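Local coordinates for ubiquitin-like-specific protease 2 (Saccharomyces cerevisiae, PDB 5LNB), which removes the ubiquitin-like modifier SUMO from proteins as a cysteine protease of the C48 family, this chain being the part that holds its catalytic domain, at residues Y25-G30 with Y61-I66. Sequence-based numbering, arbitrary orientation.
Sequences YKFNDG and YIESSI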
ATOM      1  N   TYR A  25       3.700  15.482  -9.382  1.00 29.78           N
ATOM      2  CA  TYR A  25       2.539  15.659  -8.523  1.00 33.71           C
ATOM      3  C   TYR A  25       2.983  15.984  -7.102  1.00 35.32           C
ATOM      4  O   TYR A  25       3.867  15.315  -6.553  1.00 30.81           O
ATOM      5  CB  TYR A  25       1.656  14.413  -8.543  1.00 27.29           C
ATOM      6  CG  TYR A  25       0.276  14.669  -8.002  1.00 34.01           C
ATOM      7  CD1 TYR A  25      -0.040  14.396  -6.671  1.00 28.40           C
ATOM      8  CD2 TYR A  25      -0.709  15.207  -8.814  1.00 36.41           C
ATOM      9  CE1 TYR A  25      -1.311  14.642  -6.178  1.00 30.30           C
ATOM     10  CE2 TYR A  25      -1.973  15.453  -8.334  1.00 37.15           C
ATOM     11  CZ  TYR A  25      -2.269  15.170  -7.022  1.00 36.39           C
ATOM     12  OH  TYR A  25      -3.538  15.435  -6.574  1.00 45.94           O
ATOM     13  N   LYS A  26       2.356  16.999  -6.510  1.00 36.94           N
ATOM     14  CA  LYS A  26       2.684  17.502  -5.179  1.00 41.09           C
ATOM     15  C   LYS A  26       1.543  17.179  -4.220  1.00 36.85           C
ATOM     16  O   LYS A  26       0.420  17.660  -4.410  1.00 40.33           O
ATOM     17  CB  LYS A  26       2.921  19.012  -5.230  1.00 54.79           C
ATOM     18  CG  LYS A  26       1.930  19.749  -6.155  1.00 69.44           C
ATOM     19  CD  LYS A  26       2.085  21.275  -6.086  1.00 76.47           C
ATOM     20  CE  LYS A  26       1.191  22.003  -7.103  1.00 77.09           C
ATOM     21  NZ  LYS A  26       1.713  21.967  -8.509  1.00 74.49           N
ATOM     22  N   PHE A  27       1.827  16.384  -3.190  1.00 32.04           N
ATOM     23  CA  PHE A  27       0.826  16.057  -2.180  1.00 35.26           C
ATOM     24  C   PHE A  27       0.839  17.076  -1.036  1.00 41.83           C
ATOM     25  O   PHE A  27       1.778  17.860  -0.873  1.00 42.41           O
ATOM     26  CB  PHE A  27       1.046  14.646  -1.637  1.00 27.22           C
ATOM     27  CG  PHE A  27       0.726  13.566  -2.623  1.00 28.64           C
ATOM     28  CD1 PHE A  27      -0.585  13.296  -2.965  1.00 27.01           C
ATOM     29  CD2 PHE A  27       1.734  12.816  -3.198  1.00 24.08           C
ATOM     30  CE1 PHE A  27      -0.888  12.300  -3.868  1.00 29.72           C
ATOM     31  CE2 PHE A  27       1.440  11.825  -4.105  1.00 26.01           C
ATOM     32  CZ  PHE A  27       0.126  11.561  -4.438  1.00 30.10           C
ATOM     33  N   ASN A  28      -0.224  17.043  -0.223  1.00 46.31           N
ATOM     34  CA  ASN A  28      -0.415  18.064   0.807  1.00 53.47           C
ATOM     35  C   ASN A  28       0.598  17.962   1.940  1.00 51.63           C
ATOM     36  O   ASN A  28       0.736  18.916   2.711  1.00 52.14           O
ATOM     37  CB  ASN A  28      -1.833  17.993   1.379  1.00 58.16           C
ATOM     38  CG  ASN A  28      -2.897  18.382   0.365  1.00 65.59           C
ATOM     39  OD1 ASN A  28      -3.863  17.649   0.147  1.00 70.50           O
ATOM     40  ND2 ASN A  28      -2.720  19.539  -0.264  1.00 67.54           N
ATOM     41  N   ASP A  29       1.300  16.839   2.074  1.00 49.88           N
ATOM     42  CA  ASP A  29       2.381  16.740   3.045  1.00 48.84           C
ATOM     43  C   ASP A  29       3.714  17.251   2.492  1.00 49.20           C
ATOM     44  O   ASP A  29       4.761  16.993   3.091  1.00 52.27           O
ATOM     45  CB  ASP A  29       2.527  15.297   3.530  1.00 38.93           C
ATOM     46  CG  ASP A  29       2.942  14.343   2.417  1.00 41.79           C
ATOM     47  OD1 ASP A  29       3.044  14.793   1.254  1.00 39.51           O
ATOM     48  OD2 ASP A  29       3.177  13.148   2.710  1.00 41.12           O
ATOM     49  N   GLY A  30       3.696  17.955   1.360  1.00 46.59           N
ATOM     50  CA  GLY A  30       4.905  18.465   0.742  1.00 44.42           C
ATOM     51  C   GLY A  30       5.685  17.484  -0.117  1.00 41.22           C
ATOM     52  O   GLY A  30       6.662  17.894  -0.754  1.00 43.28           O
ATOM     53  N   TYR A  61      -4.273   7.370  -3.043  1.00 21.58           N
ATOM     54  CA  TYR A  61      -5.568   7.018  -2.470  1.00 25.11           C
ATOM     55  C   TYR A  61      -5.611   7.147  -0.952  1.00 29.77           C
ATOM     56  O   TYR A  61      -6.700   7.313  -0.389  1.00 35.58           O
ATOM     57  CB  TYR A  61      -5.969   5.608  -2.899  1.00 17.70           C
ATOM     58  CG  TYR A  61      -6.350   5.572  -4.357  1.00 23.83           C
ATOM     59  CD1 TYR A  61      -7.372   6.387  -4.839  1.00 19.84           C
ATOM     60  CD2 TYR A  61      -5.667   4.765  -5.263  1.00 17.79           C
ATOM     61  CE1 TYR A  61      -7.710   6.388  -6.182  1.00 20.77           C
ATOM     62  CE2 TYR A  61      -6.003   4.757  -6.609  1.00 18.65           C
ATOM     63  CZ  TYR A  61      -7.020   5.566  -7.057  1.00 20.12           C
ATOM     64  OH  TYR A  61      -7.360   5.550  -8.383  1.00 25.85           O
ATOM     65  N   ILE A  62      -4.465   7.106  -0.275  1.00 22.97           N
ATOM     66  CA  ILE A  62      -4.487   7.359   1.162  1.00 20.88           C
ATOM     67  C   ILE A  62      -4.634   8.848   1.442  1.00 23.18           C
ATOM     68  O   ILE A  62      -5.346   9.251   2.368  1.00 24.30           O
ATOM     69  CB  ILE A  62      -3.235   6.763   1.819  1.00 18.53           C
ATOM     70  CG1 ILE A  62      -3.335   5.232   1.798  1.00 20.41           C
ATOM     71  CG2 ILE A  62      -3.087   7.276   3.235  1.00 21.46           C
ATOM     72  CD1 ILE A  62      -2.121   4.534   2.359  1.00 18.40           C
ATOM     73  N   GLU A  63      -3.991   9.687   0.632  1.00 24.61           N
ATOM     74  CA  GLU A  63      -4.182  11.125   0.756  1.00 26.67           C
ATOM     75  C   GLU A  63      -5.627  11.512   0.476  1.00 25.69           C
ATOM     76  O   GLU A  63      -6.178  12.406   1.128  1.00 29.29           O
ATOM     77  CB  GLU A  63      -3.231  11.852  -0.191  1.00 24.72           C
ATOM     78  CG  GLU A  63      -1.777  11.757   0.232  1.00 33.41           C
ATOM     79  CD  GLU A  63      -1.457  12.655   1.428  1.00 42.68           C
ATOM     80  OE1 GLU A  63      -2.063  13.748   1.531  1.00 41.64           O
ATOM     81  OE2 GLU A  63      -0.603  12.267   2.265  1.00 45.16           O
ATOM     82  N   SER A  64      -6.256  10.854  -0.497  1.00 22.88           N
ATOM     83  CA  SER A  64      -7.670  11.104  -0.753  1.00 27.29           C
ATOM     84  C   SER A  64      -8.498  10.787   0.478  1.00 25.60           C
ATOM     85  O   SER A  64      -9.401  11.549   0.847  1.00 29.70           O
ATOM     86  CB  SER A  64      -8.138  10.274  -1.949  1.00 36.42           C
ATOM     87  OG  SER A  64      -9.550  10.216  -2.014  1.00 44.27           O
ATOM     88  N   SER A  65      -8.186   9.668   1.138  1.00 23.79           N
ATOM     89  CA  SER A  65      -8.869   9.297   2.371  1.00 24.40           C
ATOM     90  C   SER A  65      -8.656  10.345   3.454  1.00 28.46           C
ATOM     91  O   SER A  65      -9.577  10.655   4.222  1.00 32.84           O
ATOM     92  CB  SER A  65      -8.378   7.925   2.840  1.00 24.13           C
ATOM     93  OG  SER A  65      -8.896   7.603   4.111  1.00 26.12           O
ATOM     94  N   ILE A  66      -7.449  10.909   3.531  1.00 24.54           N
ATOM     95  CA  ILE A  66      -7.201  11.962   4.511  1.00 26.36           C
ATOM     96  C   ILE A  66      -7.973  13.226   4.146  1.00 29.43           C
ATOM     97  O   ILE A  66      -8.548  13.884   5.022  1.00 30.81           O
ATOM     98  CB  ILE A  66      -5.688  12.227   4.648  1.00 31.54           C
ATOM     99  CG1 ILE A  66      -4.997  11.002   5.273  1.00 25.20           C
ATOM    100  CG2 ILE A  66      -5.425  13.538   5.435  1.00 28.60           C
ATOM    101  CD1 ILE A  66      -3.490  11.014   5.227  1.00 23.97           C
TER
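Glu63 of helix 51-67 meets the turn 27-30 with two different parts of its side chain. Its methylene CG packs obliquely against Phe27, with CG 3.7 Å from CD1 of the ring; the carboxylate plane is tilted 43° to the ring. The chain then bends at its second torsion (chi2 -75°), which turns the carboxylate away from the ring, toward Asn28 and Asp29. There OE1 lies 4.2 Å from Asn28 N, too far for a bond, and is hydrogen-bonded elsewhere in the structure, while OE2 comes to 3.9 Å from Asp29 OD2. Two carboxylates this close would probably repel each other, but Lys59 NZ forms salt bridges to both of these oxygens, and Arg73 adds another to Glu63 OE2. Replacing Glu63 by alanine is likely to leave Arg73 without this anionic mate, Lys59 with one carboxylate fewer and a gap beside the Phe27 ring. On the turn side, Asp29 OD1 is hydrogen-bonded to Ser31 OG. Phe27 is also packed by Tyr25 and Tyr33: Tyr25 CD1 lies 3.5 Å above the plane of the Phe27 ring, offset toward its rim, and Tyr33 meets the ring nearly perpendicularly. Gly30 N donates to Phe27 O (2.9 Å), closing a type I beta turn that links strands 23-26 and 32-35. The arrangement is thus a beta hairpin docked by its turn on a helix of the Ulp1-type protease domain.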